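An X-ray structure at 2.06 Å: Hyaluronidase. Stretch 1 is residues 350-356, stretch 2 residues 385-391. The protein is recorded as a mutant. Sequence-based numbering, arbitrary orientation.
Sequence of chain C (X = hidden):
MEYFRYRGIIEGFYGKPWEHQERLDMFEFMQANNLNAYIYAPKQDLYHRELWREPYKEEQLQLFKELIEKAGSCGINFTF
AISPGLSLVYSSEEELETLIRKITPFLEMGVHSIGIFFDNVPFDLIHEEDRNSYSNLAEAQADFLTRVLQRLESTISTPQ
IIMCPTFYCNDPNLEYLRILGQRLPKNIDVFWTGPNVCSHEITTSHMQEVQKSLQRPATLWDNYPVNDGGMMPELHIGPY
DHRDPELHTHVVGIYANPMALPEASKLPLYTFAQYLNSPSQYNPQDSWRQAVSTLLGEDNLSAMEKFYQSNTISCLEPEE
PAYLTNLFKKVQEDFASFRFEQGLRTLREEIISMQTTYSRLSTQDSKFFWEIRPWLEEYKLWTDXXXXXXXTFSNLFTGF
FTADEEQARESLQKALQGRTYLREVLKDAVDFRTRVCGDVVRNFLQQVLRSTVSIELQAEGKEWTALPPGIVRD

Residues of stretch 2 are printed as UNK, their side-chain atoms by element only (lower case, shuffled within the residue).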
# COMPACT_ATOMS: atom_id res chain seq x y z
N GLU C 350 8.26 -22.42 17.26
CA GLU C 350 7.67 -21.27 16.56
C GLU C 350 7.09 -20.22 17.52
O GLU C 350 7.27 -19.01 17.32
CB GLU C 350 6.58 -21.75 15.59
CG GLU C 350 6.23 -20.74 14.51
CD GLU C 350 7.43 -20.39 13.66
OE1 GLU C 350 8.19 -21.30 13.28
OE2 GLU C 350 7.62 -19.19 13.37
N ILE C 351 6.42 -20.69 18.57
CA ILE C 351 5.91 -19.80 19.61
C ILE C 351 7.05 -19.00 20.26
O ILE C 351 6.95 -17.77 20.38
CB ILE C 351 5.10 -20.57 20.67
CG1 ILE C 351 3.78 -21.08 20.06
CG2 ILE C 351 4.81 -19.70 21.89
CD1 ILE C 351 3.18 -22.27 20.77
N ILE C 352 8.12 -19.69 20.66
CA ILE C 352 9.29 -19.05 21.26
C ILE C 352 9.84 -17.98 20.32
O ILE C 352 10.12 -16.86 20.75
CB ILE C 352 10.41 -20.08 21.60
CG1 ILE C 352 10.02 -20.94 22.81
CG2 ILE C 352 11.76 -19.38 21.86
CD1 ILE C 352 10.17 -20.27 24.16
N SER C 353 10.00 -18.35 19.05
CA SER C 353 10.50 -17.44 18.01
C SER C 353 9.66 -16.16 17.91
O SER C 353 10.21 -15.05 17.84
CB SER C 353 10.56 -18.17 16.66
OG SER C 353 11.14 -17.37 15.65
N MET C 354 8.33 -16.32 17.95
CA MET C 354 7.38 -15.21 17.89
C MET C 354 7.40 -14.34 19.16
O MET C 354 7.30 -13.12 19.07
CB MET C 354 5.95 -15.72 17.61
CG MET C 354 5.78 -16.32 16.22
SD MET C 354 4.16 -17.04 15.87
CE MET C 354 3.17 -15.59 15.59
N GLN C 355 7.50 -14.98 20.33
CA GLN C 355 7.64 -14.27 21.62
C GLN C 355 8.91 -13.44 21.69
O GLN C 355 8.86 -12.27 22.10
CB GLN C 355 7.60 -15.26 22.80
CG GLN C 355 6.24 -15.87 23.03
CD GLN C 355 6.22 -17.01 24.03
OE1 GLN C 355 7.26 -17.60 24.34
NE2 GLN C 355 5.04 -17.32 24.54
N THR C 356 10.03 -14.05 21.31
CA THR C 356 11.33 -13.38 21.22
C THR C 356 11.28 -12.18 20.28
O THR C 356 11.80 -11.11 20.60
CB THR C 356 12.41 -14.37 20.71
OG1 THR C 356 12.56 -15.42 21.66
CG2 THR C 356 13.77 -13.69 20.48
N UNK C 385 -2.48 -17.14 21.74
CA UNK C 385 -3.50 -18.14 21.40
C UNK C 385 -2.86 -19.45 20.92
O UNK C 385 -3.33 -20.53 21.27
c UNK C 385 -6.28 -13.75 21.21
c UNK C 385 -5.12 -16.25 20.68
c UNK C 385 -5.74 -15.52 19.67
c UNK C 385 -6.32 -14.28 19.92
c UNK C 385 -4.50 -17.60 20.37
c UNK C 385 -5.67 -14.46 22.23
c UNK C 385 -5.10 -15.70 21.97
o UNK C 385 -6.85 -12.52 21.45
N UNK C 386 -1.79 -19.34 20.13
CA UNK C 386 -1.02 -20.52 19.72
C UNK C 386 -0.46 -21.29 20.91
O UNK C 386 -0.43 -22.52 20.90
c UNK C 386 0.97 -19.24 16.63
c UNK C 386 -0.75 -21.06 16.63
c UNK C 386 -0.24 -19.82 17.35
c UNK C 386 0.13 -20.14 18.79
N UNK C 387 -0.02 -20.56 21.93
CA UNK C 387 0.46 -21.13 23.18
C UNK C 387 -0.61 -22.01 23.85
O UNK C 387 -0.32 -23.10 24.33
o UNK C 387 2.50 -21.57 25.02
o UNK C 387 2.33 -19.61 25.98
c UNK C 387 1.99 -20.43 25.11
c UNK C 387 0.90 -20.00 24.13
N UNK C 388 -1.85 -21.53 23.85
CA UNK C 388 -2.98 -22.32 24.34
C UNK C 388 -3.33 -23.52 23.44
O UNK C 388 -3.76 -24.55 23.94
c UNK C 388 -3.74 -21.02 27.04
c UNK C 388 -3.98 -20.40 25.68
c UNK C 388 -4.20 -21.43 24.58
n UNK C 388 -2.79 -20.48 27.79
o UNK C 388 -4.39 -22.00 27.40
N UNK C 389 -3.14 -23.39 22.13
CA UNK C 389 -3.26 -24.54 21.22
C UNK C 389 -2.24 -25.63 21.53
O UNK C 389 -2.55 -26.82 21.48
c UNK C 389 -3.14 -24.11 19.76
N UNK C 390 -1.01 -25.21 21.85
CA UNK C 390 0.06 -26.10 22.30
C UNK C 390 -0.35 -26.93 23.51
O UNK C 390 -0.17 -28.15 23.53
s UNK C 390 3.31 -26.96 21.88
c UNK C 390 4.41 -27.99 22.85
c UNK C 390 1.31 -25.27 22.63
c UNK C 390 2.51 -26.04 23.18
N UNK C 391 -0.92 -26.25 24.50
CA UNK C 391 -1.37 -26.91 25.72
C UNK C 391 -2.47 -27.91 25.42
O UNK C 391 -2.46 -29.03 25.93
c UNK C 391 -1.85 -25.89 26.78
c UNK C 391 -2.48 -26.59 27.98
c UNK C 391 -0.68 -25.02 27.25
c UNK C 391 -1.11 -23.67 27.78

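Position 385 carries one carbon followed by a ring of six carbons bearing one oxygen. A six-membered carbon ring with a single oxygen is a phenol, and its closest atom, CB, is 9.0 Å from CG1 of Ile351. The residue is Tyr385, which belongs to the same helix but takes no part in the contact.

Position 386 has four side-chain carbons, forked at the second, and no heteroatom. Its CA-to-CB bond points toward stretch 1, where CB lies 4.0 Å from CG1 of Ile351 and one terminal methyl lies 3.9 Å from SD of Met354. A fork at the second carbon rather than the first excludes isoleucine and identifies Leu386; the methyl that meets the sulfur is CD1, and the chi angles are m and t.

At position 387 there are two carbons, the second carrying two oxygens. This is a short carboxylate-bearing chain, although asparagine would have the same shape, so the assignment rests on the element labels: both terminal atoms are oxygen. The residue is Asp387. Its OD2 stands 3.8 Å from NE2 of Gln355, too far for a hydrogen bond.

Position 388 shows three carbons, the third carrying one oxygen and one nitrogen, which defines a primary amide on a two-methylene arm. CA-to-CB points away from stretch 1, and its closest atom, CB, is 8.3 Å from CD1 of Ile351. This is Gln388.

A single carbon at position 389 leaves no choice but Ala389; its CB points sideways and remains 6.7 Å from CD1 of Ile351.

Position 390 has an unbranched chain of two carbons, a sulfur and a final carbon, the thioether of Met390. CB lies 4.0 Å from CD1 of Ile351, but the end of the chain leads away.

Position 391 contains four carbons forked at the first, with one arm two carbons long. Forking at CB gives Ile391, whose CG1, its nearest side-chain atom, is 8.0 Å from CD1 of Ile351.

The two helices run nearly antiparallel, at 158°, with axes 10.3 Å apart at closest approach. Ile351 is the centre of the contact: its CA is 6.6 Å from CA of Asp387, and its CD1 reaches the opposing backbone, 3.6 Å from O of Leu386 and 3.8 Å from N of Asp387. That oxygen also accepts the helical bond from N of Met390, at 2.9 Å, so the methyl packs against a carbonyl already satisfied. No hydrogen bond crosses the interface; the two stretches bury 230 Å² in all, and apolar contacts of Ile351 and Met354 with Leu386, and of Ile351 with Met390, lie within it.

Stretch 2, residues 385-391: YLDQAMI
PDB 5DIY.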